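Local coordinates for reticulocyte binding protein (Streptococcus agalactiae COH1, PDB 3FAW), which probably hydrolyses alpha-1,6-glucosidic linkages of pullulan and branched alpha-glucans as a cell-surface pullulanase of group B Streptococcus, at residues L469-A474 against D511-F516; K443-E448 against D452-D457; Q44-D47 against I51-S54. One frame throughout, in Å; residues are numbered along the deposited sequence.

Interactions 1 and 2 belong to the same eight-stranded parallel barrel, their centres about 11 Å apart, and they touch: E473 packs on K443, A474 on T446 and F516 on R455. Each sets an outer helix against a barrel strand or the loop leading into it, through an aromatic ring. The ring of interaction 1 comes from the helix and offers its face at a partly buried spot beside a calcium site, whereas that of interaction 2 comes from the strand and presents its edge in the buried core. Interaction 3, largely buried too, lies in the N-terminal part, its centre 36 to 38 Å from the other two. There two neighbouring strands are joined by backbone and amide hydrogen bonds.

Interaction 1: residues L469-A474 against D511-F516; sequences LAYKEA and DTVGVF. With CA (calcium ion), chain E.
D511 OD1 binds a calcium ion at 2.3 Å, and the next residue, T512, lies on the ring of Y471. Calcium favours hard oxygen ligands: OD1 of D561 and D565, the backbone oxygens of M507 and T510 and a water at 2.4 Å from the ion join the carboxylate of D511. T512 CB then sits over one ring face, 3.6 Å from the centroid of the Y471 ring and 15° off its normal, a CH-pi contact. The methyl reaches the rim of the same face, T512 CG2 being 3.5 Å from Y471 CE2. With its CG anti to the backbone N (chi1 178°), Y471 extends its ring from helix 464-477 toward the loop. T512 suits the place because it splits its work: the carbon side meets the ring, while OG1 hydrogen-bonds to T510 OG1. V513 CG2 approaches the ring obliquely, 4.4 Å from Y471 CD1, as strand 513-516 enters the barrel; Y471 and V513 both touch M483 of the adjacent strand. The site thus lies at the N-terminal end of the strand, whereas TIM barrels place their active sites at the C-terminal ends. Successive residues of the loop are therefore held by different chemistry, ionic at D511 and dispersive at T512.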
ATOM      1  N   LEU A 469      -9.703  13.410  -3.148  1.00 16.29           N
ATOM      2  CA  LEU A 469     -10.394  13.888  -1.953  1.00 16.12           C
ATOM      3  C   LEU A 469      -9.648  13.485  -0.682  1.00 15.30           C
ATOM      4  O   LEU A 469      -9.499  14.292   0.233  1.00 14.13           O
ATOM      5  CB  LEU A 469     -11.831  13.357  -1.909  1.00 16.64           C
ATOM      6  CG  LEU A 469     -12.744  13.874  -0.793  1.00 17.50           C
ATOM      7  CD1 LEU A 469     -12.925  15.387  -0.909  1.00 20.88           C
ATOM      8  CD2 LEU A 469     -14.094  13.172  -0.832  1.00 16.51           C
ATOM      9  N   ALA A 470      -9.189  12.237  -0.630  1.00 14.78           N
ATOM     10  CA  ALA A 470      -8.399  11.755   0.505  1.00 15.15           C
ATOM     11  C   ALA A 470      -7.148  12.612   0.715  1.00 14.41           C
ATOM     12  O   ALA A 470      -6.783  12.919   1.850  1.00 14.51           O
ATOM     13  CB  ALA A 470      -8.016  10.290   0.311  1.00 13.54           C
ATOM     14  N   TYR A 471      -6.506  12.995  -0.388  1.00 14.17           N
ATOM     15  CA  TYR A 471      -5.316  13.845  -0.346  1.00 14.01           C
ATOM     16  C   TYR A 471      -5.663  15.251   0.144  1.00 13.54           C
ATOM     17  O   TYR A 471      -4.973  15.803   1.002  1.00 11.58           O
ATOM     18  CB  TYR A 471      -4.655  13.917  -1.725  1.00 13.77           C
ATOM     19  CG  TYR A 471      -3.439  14.818  -1.785  1.00 15.31           C
ATOM     20  CD1 TYR A 471      -2.190  14.363  -1.371  1.00 14.24           C
ATOM     21  CD2 TYR A 471      -3.536  16.124  -2.262  1.00 16.99           C
ATOM     22  CE1 TYR A 471      -1.073  15.183  -1.426  1.00 14.01           C
ATOM     23  CE2 TYR A 471      -2.422  16.954  -2.320  1.00 15.70           C
ATOM     24  CZ  TYR A 471      -1.195  16.474  -1.901  1.00 15.17           C
ATOM     25  OH  TYR A 471      -0.092  17.286  -1.959  1.00 14.75           O
ATOM     26  N   LYS A 472      -6.733  15.813  -0.411  1.00 13.70           N
ATOM     27  CA  LYS A 472      -7.192  17.154  -0.048  1.00 14.49           C
ATOM     28  C   LYS A 472      -7.434  17.258   1.457  1.00 13.57           C
ATOM     29  O   LYS A 472      -6.936  18.175   2.112  1.00 13.40           O
ATOM     30  CB  LYS A 472      -8.469  17.506  -0.823  1.00 15.34           C
ATOM     31  CG  LYS A 472      -8.960  18.941  -0.639  0.50 14.54           C
ATOM     32  CD  LYS A 472     -10.201  19.213  -1.478  0.50 13.54           C
ATOM     33  CE  LYS A 472     -10.683  20.650  -1.325  0.50 13.44           C
ATOM     34  NZ  LYS A 472     -11.938  20.911  -2.082  0.10 12.62           N
ATOM     35  N   GLU A 473      -8.181  16.294   1.988  1.00 13.68           N
ATOM     36  CA  GLU A 473      -8.536  16.252   3.408  1.00 13.98           C
ATOM     37  C   GLU A 473      -7.326  16.040   4.309  1.00 13.71           C
ATOM     38  O   GLU A 473      -7.202  16.694   5.347  1.00 13.32           O
ATOM     39  CB  GLU A 473      -9.562  15.143   3.666  1.00 14.66           C
ATOM     40  CG  GLU A 473     -10.942  15.396   3.048  1.00 17.46           C
ATOM     41  CD  GLU A 473     -11.739  16.499   3.746  1.00 22.21           C
ATOM     42  OE1 GLU A 473     -11.436  16.836   4.911  1.00 23.09           O
ATOM     43  OE2 GLU A 473     -12.687  17.025   3.124  1.00 26.41           O
ATOM     44  N   ALA A 474      -6.450  15.113   3.917  1.00 13.30           N
ATOM     45  CA  ALA A 474      -5.229  14.826   4.669  1.00 11.94           C
ATOM     46  C   ALA A 474      -4.292  16.038   4.664  1.00 12.05           C
ATOM     47  O   ALA A 474      -3.738  16.411   5.704  1.00  8.94           O
ATOM     48  CB  ALA A 474      -4.524  13.600   4.088  1.00 12.13           C
ATOM     49  N   ASP A 511      -0.784  16.823  -9.521  1.00 15.22           N
ATOM     50  CA  ASP A 511       0.489  16.862  -8.795  1.00 16.75           C
ATOM     51  C   ASP A 511       0.216  16.651  -7.299  1.00 16.73           C
ATOM     52  O   ASP A 511       0.571  17.489  -6.466  1.00 17.67           O
ATOM     53  CB  ASP A 511       1.227  18.195  -9.009  1.00 17.89           C
ATOM     54  CG  ASP A 511       1.813  18.348 -10.413  1.00 19.15           C
ATOM     55  OD1 ASP A 511       1.904  17.358 -11.174  1.00 20.53           O
ATOM     56  OD2 ASP A 511       2.209  19.484 -10.753  1.00 19.18           O
ATOM     57  N   THR A 512      -0.420  15.529  -6.974  1.00 16.31           N
ATOM     58  CA  THR A 512      -0.783  15.198  -5.594  1.00 15.85           C
ATOM     59  C   THR A 512      -0.083  13.914  -5.139  1.00 16.30           C
ATOM     60  O   THR A 512       0.845  13.958  -4.333  1.00 17.89           O
ATOM     61  CB  THR A 512      -2.312  15.046  -5.446  1.00 16.02           C
ATOM     62  OG1 THR A 512      -2.798  14.054  -6.360  1.00 12.37           O
ATOM     63  CG2 THR A 512      -3.012  16.372  -5.729  1.00 16.25           C
ATOM     64  N   VAL A 513      -0.516  12.778  -5.677  1.00 15.97           N
ATOM     65  CA  VAL A 513       0.015  11.475  -5.282  1.00 15.79           C
ATOM     66  C   VAL A 513       1.020  10.974  -6.322  1.00 15.94           C
ATOM     67  O   VAL A 513       0.757  11.053  -7.523  1.00 16.26           O
ATOM     68  CB  VAL A 513      -1.125  10.448  -5.126  1.00 16.77           C
ATOM     69  CG1 VAL A 513      -0.578   9.099  -4.713  1.00 14.72           C
ATOM     70  CG2 VAL A 513      -2.157  10.945  -4.115  1.00 15.15           C
ATOM     71  N   GLY A 514       2.165  10.474  -5.853  1.00 14.68           N
ATOM     72  CA  GLY A 514       3.197   9.890  -6.726  1.00 14.32           C
ATOM     73  C   GLY A 514       3.042   8.383  -6.883  1.00 13.10           C
ATOM     74  O   GLY A 514       2.517   7.715  -5.997  1.00 13.59           O
ATOM     75  N   VAL A 515       3.490   7.841  -8.014  1.00 12.12           N
ATOM     76  CA  VAL A 515       3.366   6.404  -8.275  1.00 10.74           C
ATOM     77  C   VAL A 515       4.721   5.733  -8.491  1.00 11.71           C
ATOM     78  O   VAL A 515       5.671   6.353  -8.980  1.00 10.36           O
ATOM     79  CB  VAL A 515       2.471   6.107  -9.502  1.00 11.36           C
ATOM     80  CG1 VAL A 515       1.051   6.632  -9.271  1.00  7.47           C
ATOM     81  CG2 VAL A 515       3.087   6.687 -10.771  1.00  7.42           C
ATOM     82  N   PHE A 516       4.789   4.453  -8.133  1.00 12.20           N
ATOM     83  CA  PHE A 516       5.997   3.653  -8.329  1.00 12.71           C
ATOM     84  C   PHE A 516       6.366   3.554  -9.802  1.00 11.92           C
ATOM     85  O   PHE A 516       5.503   3.337 -10.649  1.00 13.38           O
ATOM     86  CB  PHE A 516       5.823   2.252  -7.730  1.00 12.27           C
ATOM     87  CG  PHE A 516       5.930   2.229  -6.236  1.00 12.90           C
ATOM     88  CD1 PHE A 516       7.168   2.106  -5.622  1.00 11.45           C
ATOM     89  CD2 PHE A 516       4.798   2.368  -5.441  1.00 14.34           C
ATOM     90  CE1 PHE A 516       7.277   2.098  -4.240  1.00 11.26           C
ATOM     91  CE2 PHE A 516       4.897   2.366  -4.058  1.00 12.45           C
ATOM     92  CZ  PHE A 516       6.139   2.232  -3.457  1.00 15.02           C
TER
HETATM   93 CA    CA E   4       1.728  15.467 -12.528  1.00 14.31          CA
HETATM   94  O   HOH W   1       0.107  17.003 -13.428  1.00 17.07           O

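Interaction 2: residues K443-E448 against D452-D457; sequences KYLTSE and DGFRFD
L445 lays its CB against the ring of F454, 3.9 Å from F454 CE1 and close to the ring plane, so the helix meets the edge of the phenyl group. A branched aliphatic side chain fits here, since L445 CD1 also comes to 4.1 Å from F454 CE1. T446 takes the neighbouring part of that edge: T446 OG1 is 3.2 Å from F454 CE2, where the ring's slightly positive hydrogens face the oxygen. Its chi1 of -55° places OG1 beside the backbone N, and the hydroxyl is hydrogen-bonded to I442 O one turn back, which lets a polar atom be buried. The pair belongs to an alpha-to-beta turn of the TIM barrel, in which helix 432-449 reverses into strand 453-456 and F454 points out of the barrel toward the helix, touching L388 and M483 of the flanking strands. Further along, S447 OG donates to K443 O at 2.8 Å, while S447 N reaches K443 O from the opposite face of the carbonyl plane. E448 forms a salt bridge with K373 of helix 367-381. Toward the strand's C-terminal end, R455 NH2 forms a salt bridge with D457 OD1 at 2.8 Å, on its anti lone pair but tilted from the guanidinium plane, and another with D389.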
ATOM      1  N   LYS A 443      -8.498  10.521   7.296  1.00 11.31           N
ATOM      2  CA  LYS A 443      -8.574  11.679   8.196  1.00 12.24           C
ATOM      3  C   LYS A 443      -8.339  11.295   9.657  1.00 11.80           C
ATOM      4  O   LYS A 443      -7.668  12.019  10.398  1.00 13.20           O
ATOM      5  CB  LYS A 443      -9.939  12.367   8.082  1.00 13.50           C
ATOM      6  CG  LYS A 443     -10.148  13.166   6.806  1.00 12.42           C
ATOM      7  CD  LYS A 443     -11.611  13.548   6.633  1.00 13.61           C
ATOM      8  CE  LYS A 443     -12.049  14.610   7.632  1.00 14.96           C
ATOM      9  NZ  LYS A 443     -13.529  14.731   7.682  1.00 17.45           N
ATOM     10  N   TYR A 444      -8.907  10.166  10.068  1.00 11.42           N
ATOM     11  CA  TYR A 444      -8.733   9.667  11.433  1.00 11.02           C
ATOM     12  C   TYR A 444      -7.273   9.297  11.700  1.00 12.09           C
ATOM     13  O   TYR A 444      -6.681   9.761  12.677  1.00 11.58           O
ATOM     14  CB  TYR A 444      -9.656   8.471  11.701  1.00 10.86           C
ATOM     15  CG  TYR A 444      -9.318   7.704  12.966  1.00 10.85           C
ATOM     16  CD1 TYR A 444      -9.642   8.207  14.224  1.00 12.37           C
ATOM     17  CD2 TYR A 444      -8.663   6.480  12.900  1.00  9.77           C
ATOM     18  CE1 TYR A 444      -9.325   7.496  15.387  1.00 14.38           C
ATOM     19  CE2 TYR A 444      -8.345   5.767  14.049  1.00 11.47           C
ATOM     20  CZ  TYR A 444      -8.671   6.275  15.287  1.00 12.95           C
ATOM     21  OH  TYR A 444      -8.345   5.551  16.422  1.00 13.13           O
ATOM     22  N   LEU A 445      -6.693   8.479  10.826  1.00 10.39           N
ATOM     23  CA  LEU A 445      -5.289   8.092  10.966  1.00 11.81           C
ATOM     24  C   LEU A 445      -4.359   9.307  10.966  1.00 12.17           C
ATOM     25  O   LEU A 445      -3.430   9.373  11.773  1.00 11.46           O
ATOM     26  CB  LEU A 445      -4.880   7.098   9.874  1.00 11.91           C
ATOM     27  CG  LEU A 445      -5.587   5.736   9.954  1.00 14.04           C
ATOM     28  CD1 LEU A 445      -5.344   4.898   8.690  1.00 12.65           C
ATOM     29  CD2 LEU A 445      -5.169   4.976  11.210  1.00 12.56           C
ATOM     30  N   THR A 446      -4.622  10.274  10.085  1.00 12.51           N
ATOM     31  CA  THR A 446      -3.794  11.480  10.016  1.00 12.51           C
ATOM     32  C   THR A 446      -3.860  12.291  11.308  1.00 13.22           C
ATOM     33  O   THR A 446      -2.834  12.578  11.913  1.00 14.17           O
ATOM     34  CB  THR A 446      -4.202  12.410   8.846  1.00 11.80           C
ATOM     35  OG1 THR A 446      -4.168  11.686   7.613  1.00 10.71           O
ATOM     36  CG2 THR A 446      -3.251  13.592   8.748  1.00  9.80           C
ATOM     37  N   SER A 447      -5.070  12.657  11.719  1.00 13.33           N
ATOM     38  CA  SER A 447      -5.253  13.570  12.845  1.00 14.53           C
ATOM     39  C   SER A 447      -5.035  12.899  14.209  1.00 13.85           C
ATOM     40  O   SER A 447      -4.510  13.530  15.125  1.00 11.60           O
ATOM     41  CB  SER A 447      -6.636  14.237  12.787  1.00 13.35           C
ATOM     42  OG  SER A 447      -7.672  13.284  12.912  1.00 17.90           O
ATOM     43  N   GLU A 448      -5.429  11.631  14.337  1.00 13.27           N
ATOM     44  CA  GLU A 448      -5.307  10.915  15.615  1.00 13.53           C
ATOM     45  C   GLU A 448      -3.881  10.411  15.867  1.00 13.13           C
ATOM     46  O   GLU A 448      -3.333  10.616  16.949  1.00 13.15           O
ATOM     47  CB  GLU A 448      -6.290   9.739  15.677  1.00 13.42           C
ATOM     48  CG  GLU A 448      -6.451   9.132  17.070  1.00 13.30           C
ATOM     49  CD  GLU A 448      -6.880  10.156  18.108  1.00 16.40           C
ATOM     50  OE1 GLU A 448      -7.826  10.920  17.834  1.00 18.62           O
ATOM     51  OE2 GLU A 448      -6.269  10.201  19.196  1.00 18.03           O
ATOM     52  N   ASP A 452       2.317  11.046   8.678  1.00 10.53           N
ATOM     53  CA  ASP A 452       2.939  12.024   7.785  1.00 10.04           C
ATOM     54  C   ASP A 452       2.749  11.696   6.306  1.00 10.08           C
ATOM     55  O   ASP A 452       3.074  12.510   5.444  1.00 11.01           O
ATOM     56  CB  ASP A 452       4.419  12.140   8.114  1.00 10.10           C
ATOM     57  CG  ASP A 452       4.652  12.468   9.567  1.00 11.10           C
ATOM     58  OD1 ASP A 452       4.378  13.622   9.963  1.00 10.62           O
ATOM     59  OD2 ASP A 452       5.084  11.564  10.312  1.00 15.52           O
ATOM     60  N   GLY A 453       2.223  10.511   6.018  1.00  9.44           N
ATOM     61  CA  GLY A 453       1.962  10.104   4.648  1.00 10.26           C
ATOM     62  C   GLY A 453       1.282   8.758   4.558  1.00  9.85           C
ATOM     63  O   GLY A 453       1.149   8.059   5.560  1.00 10.06           O
ATOM     64  N   PHE A 454       0.855   8.400   3.350  1.00 10.47           N
ATOM     65  CA  PHE A 454       0.167   7.133   3.097  1.00 10.68           C
ATOM     66  C   PHE A 454       0.643   6.499   1.795  1.00 10.77           C
ATOM     67  O   PHE A 454       0.933   7.209   0.820  1.00  8.96           O
ATOM     68  CB  PHE A 454      -1.353   7.354   3.024  1.00 10.58           C
ATOM     69  CG  PHE A 454      -1.962   7.798   4.322  1.00 11.62           C
ATOM     70  CD1 PHE A 454      -2.364   6.866   5.273  1.00 11.98           C
ATOM     71  CD2 PHE A 454      -2.125   9.149   4.597  1.00 12.48           C
ATOM     72  CE1 PHE A 454      -2.922   7.276   6.474  1.00  9.82           C
ATOM     73  CE2 PHE A 454      -2.675   9.565   5.793  1.00 11.72           C
ATOM     74  CZ  PHE A 454      -3.073   8.630   6.736  1.00  8.32           C
ATOM     75  N   ARG A 455       0.720   5.167   1.784  1.00 10.93           N
ATOM     76  CA  ARG A 455       0.979   4.396   0.561  1.00 11.10           C
ATOM     77  C   ARG A 455      -0.238   3.550   0.217  1.00  9.29           C
ATOM     78  O   ARG A 455      -0.666   2.735   1.023  1.00  7.88           O
ATOM     79  CB  ARG A 455       2.197   3.471   0.703  1.00 12.75           C
ATOM     80  CG  ARG A 455       2.692   2.947  -0.651  1.00 15.19           C
ATOM     81  CD  ARG A 455       3.069   1.475  -0.700  1.00 23.44           C
ATOM     82  NE  ARG A 455       1.939   0.567  -0.560  1.00 25.05           N
ATOM     83  CZ  ARG A 455       1.859  -0.659  -1.087  1.00 21.84           C
ATOM     84  NH1 ARG A 455       2.824  -1.175  -1.837  1.00 22.42           N
ATOM     85  NH2 ARG A 455       0.775  -1.381  -0.872  1.00 16.78           N
ATOM     86  N   PHE A 456      -0.776   3.728  -0.986  1.00 10.71           N
ATOM     87  CA  PHE A 456      -1.968   2.999  -1.411  1.00 11.28           C
ATOM     88  C   PHE A 456      -1.625   1.722  -2.187  1.00 10.60           C
ATOM     89  O   PHE A 456      -0.930   1.760  -3.198  1.00  8.59           O
ATOM     90  CB  PHE A 456      -2.872   3.884  -2.268  1.00 12.79           C
ATOM     91  CG  PHE A 456      -3.563   4.980  -1.499  1.00 14.13           C
ATOM     92  CD1 PHE A 456      -4.733   4.720  -0.798  1.00 17.43           C
ATOM     93  CD2 PHE A 456      -3.056   6.276  -1.495  1.00 14.82           C
ATOM     94  CE1 PHE A 456      -5.378   5.733  -0.094  1.00 16.99           C
ATOM     95  CE2 PHE A 456      -3.694   7.290  -0.795  1.00 12.87           C
ATOM     96  CZ  PHE A 456      -4.854   7.021  -0.094  1.00 16.85           C
ATOM     97  N   ASP A 457      -2.127   0.596  -1.689  1.00 10.56           N
ATOM     98  CA  ASP A 457      -1.999  -0.685  -2.360  1.00 10.72           C
ATOM     99  C   ASP A 457      -2.961  -0.708  -3.546  1.00 11.97           C
ATOM    100  O   ASP A 457      -4.128  -0.320  -3.416  1.00 11.33           O
ATOM    101  CB  ASP A 457      -2.326  -1.822  -1.387  1.00 10.55           C
ATOM    102  CG  ASP A 457      -1.918  -3.183  -1.917  1.00 11.63           C
ATOM    103  OD1 ASP A 457      -0.703  -3.453  -2.053  1.00 11.85           O
ATOM    104  OD2 ASP A 457      -2.820  -3.991  -2.189  1.00 15.74           O
TER

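Interaction 3: residues Q44-D47 against I51-S54; sequences QQTD and IQAS
A beta hairpin brings strand 40-47 and strand 50-55 together within an N-terminal sheet, where 40-47 also pairs with 114-120 and 50-55 with 93-98; in it Q44 faces Q52 as an antiparallel hydrogen-bonded pair. Q44 N donates to Q52 O at 2.9 Å, and Q52 N returns a bond to Q44 O at 2.8 Å, coming nearly along the C=O axis. The same Q44 O has the CA of I51 beside it, 3.3 Å away in a CA-H...O contact. The two glutamine side chains repeat the link on their face of the sheet, with Q52 NE2 donating to Q44 OE1 at 3.0 Å. Q44 bends at chi2 (81°) while Q52 stays extended beyond CG; their amide planes stand 82° apart, and the bond is tilted from both planes. Glutamine suits position 44 because its amide accepts through OE1 and donates through NE2, to D42 OD1; at 52 its length carries the NH2 across to the neighbouring strand. T46 CG2 packs across the aliphatic part of Q52, 3.8 Å from its CG. On the other face Q45 and I51 form a non-hydrogen-bonded pair, Q45 CG lying 4.0 Å from I51 CG1. The Q45 amide runs on toward the turn, where NE2 gives a bond of 3.1 Å to D47 O and another to F100 O. Across the strands, an amide bond and aliphatic contacts thus add to two backbone bonds close to the turn.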
ATOM      1  N   GLN A  44     -34.632  -2.238 -11.495  1.00 19.04           N
ATOM      2  CA  GLN A  44     -34.008  -1.348 -10.521  1.00 19.46           C
ATOM      3  C   GLN A  44     -34.678   0.023 -10.540  1.00 18.99           C
ATOM      4  O   GLN A  44     -35.032   0.531 -11.611  1.00 18.62           O
ATOM      5  CB  GLN A  44     -32.511  -1.185 -10.804  1.00 19.71           C
ATOM      6  CG  GLN A  44     -31.711  -2.488 -10.816  1.00 22.15           C
ATOM      7  CD  GLN A  44     -31.815  -3.254 -12.135  1.00 26.32           C
ATOM      8  OE1 GLN A  44     -31.913  -2.657 -13.207  1.00 25.41           O
ATOM      9  NE2 GLN A  44     -31.784  -4.585 -12.054  1.00 25.97           N
ATOM     10  N   GLN A  45     -34.855   0.613  -9.357  1.00 18.49           N
ATOM     11  CA  GLN A  45     -35.301   2.004  -9.247  1.00 18.08           C
ATOM     12  C   GLN A  45     -34.084   2.932  -9.186  1.00 18.74           C
ATOM     13  O   GLN A  45     -33.231   2.797  -8.300  1.00 18.82           O
ATOM     14  CB  GLN A  45     -36.198   2.216  -8.024  1.00 18.64           C
ATOM     15  CG  GLN A  45     -36.852   3.607  -7.997  1.00 17.59           C
ATOM     16  CD  GLN A  45     -37.911   3.770  -6.925  1.00 16.70           C
ATOM     17  OE1 GLN A  45     -38.295   2.812  -6.255  1.00 17.34           O
ATOM     18  NE2 GLN A  45     -38.390   5.000  -6.755  1.00 14.06           N
ATOM     19  N   THR A  46     -34.030   3.879 -10.126  1.00 18.10           N
ATOM     20  CA  THR A  46     -32.874   4.748 -10.332  1.00 16.75           C
ATOM     21  C   THR A  46     -33.102   6.187  -9.855  1.00 16.05           C
ATOM     22  O   THR A  46     -32.143   6.920  -9.611  1.00 15.46           O
ATOM     23  CB  THR A  46     -32.492   4.777 -11.824  1.00 18.12           C
ATOM     24  OG1 THR A  46     -33.583   5.314 -12.588  1.00 19.67           O
ATOM     25  CG2 THR A  46     -32.171   3.365 -12.321  1.00 15.44           C
ATOM     26  N   ASP A  47     -34.364   6.597  -9.747  1.00 15.39           N
ATOM     27  CA  ASP A  47     -34.717   7.874  -9.115  1.00 15.11           C
ATOM     28  C   ASP A  47     -36.178   7.851  -8.641  1.00 13.84           C
ATOM     29  O   ASP A  47     -36.839   6.815  -8.715  1.00 12.07           O
ATOM     30  CB  ASP A  47     -34.413   9.069 -10.046  1.00 16.06           C
ATOM     31  CG  ASP A  47     -35.296   9.110 -11.283  1.00 18.02           C
ATOM     32  OD1 ASP A  47     -36.427   8.586 -11.256  1.00 23.84           O
ATOM     33  OD2 ASP A  47     -34.854   9.697 -12.291  1.00 21.47           O
ATOM     34  N   ILE A  51     -38.010   3.646 -13.128  1.00 21.42           N
ATOM     35  CA  ILE A  51     -37.586   2.262 -12.905  1.00 22.84           C
ATOM     36  C   ILE A  51     -37.145   1.614 -14.220  1.00 21.98           C
ATOM     37  O   ILE A  51     -37.888   1.627 -15.198  1.00 22.14           O
ATOM     38  CB  ILE A  51     -38.722   1.416 -12.285  1.00 23.36           C
ATOM     39  CG1 ILE A  51     -38.984   1.855 -10.840  1.00 24.49           C
ATOM     40  CG2 ILE A  51     -38.381  -0.081 -12.334  1.00 24.03           C
ATOM     41  CD1 ILE A  51     -40.082   1.071 -10.147  1.00 24.21           C
ATOM     42  N   GLN A  52     -35.937   1.053 -14.242  1.00 22.65           N
ATOM     43  CA  GLN A  52     -35.456   0.324 -15.419  1.00 23.47           C
ATOM     44  C   GLN A  52     -35.657  -1.181 -15.239  1.00 21.60           C
ATOM     45  O   GLN A  52     -35.211  -1.759 -14.249  1.00 20.87           O
ATOM     46  CB  GLN A  52     -33.990   0.655 -15.742  1.00 23.89           C
ATOM     47  CG  GLN A  52     -32.975   0.399 -14.638  1.00 26.38           C
ATOM     48  CD  GLN A  52     -31.542   0.496 -15.135  1.00 28.68           C
ATOM     49  OE1 GLN A  52     -31.235   1.265 -16.051  1.00 31.88           O
ATOM     50  NE2 GLN A  52     -30.654  -0.287 -14.530  1.00 32.91           N
ATOM     51  N   ALA A  53     -36.351  -1.795 -16.198  1.00 20.16           N
ATOM     52  CA  ALA A  53     -36.650  -3.226 -16.178  1.00 19.39           C
ATOM     53  C   ALA A  53     -35.898  -3.919 -17.303  1.00 18.73           C
ATOM     54  O   ALA A  53     -36.032  -3.538 -18.470  1.00 17.92           O
ATOM     55  CB  ALA A  53     -38.149  -3.458 -16.338  1.00 18.76           C
ATOM     56  N   SER A  54     -35.117  -4.937 -16.956  1.00 17.30           N
ATOM     57  CA  SER A  54     -34.335  -5.675 -17.945  1.00 17.81           C
ATOM     58  C   SER A  54     -35.124  -6.868 -18.484  1.00 16.49           C
ATOM     59  O   SER A  54     -35.763  -7.600 -17.724  1.00 16.41           O
ATOM     60  CB  SER A  54     -33.015  -6.145 -17.342  1.00 17.84           C
ATOM     61  OG  SER A  54     -32.191  -6.712 -18.340  1.00 25.63           O
TER
HETATM   62  O   HOH W   2     -32.681  -3.324 -15.432  1.00 31.55           O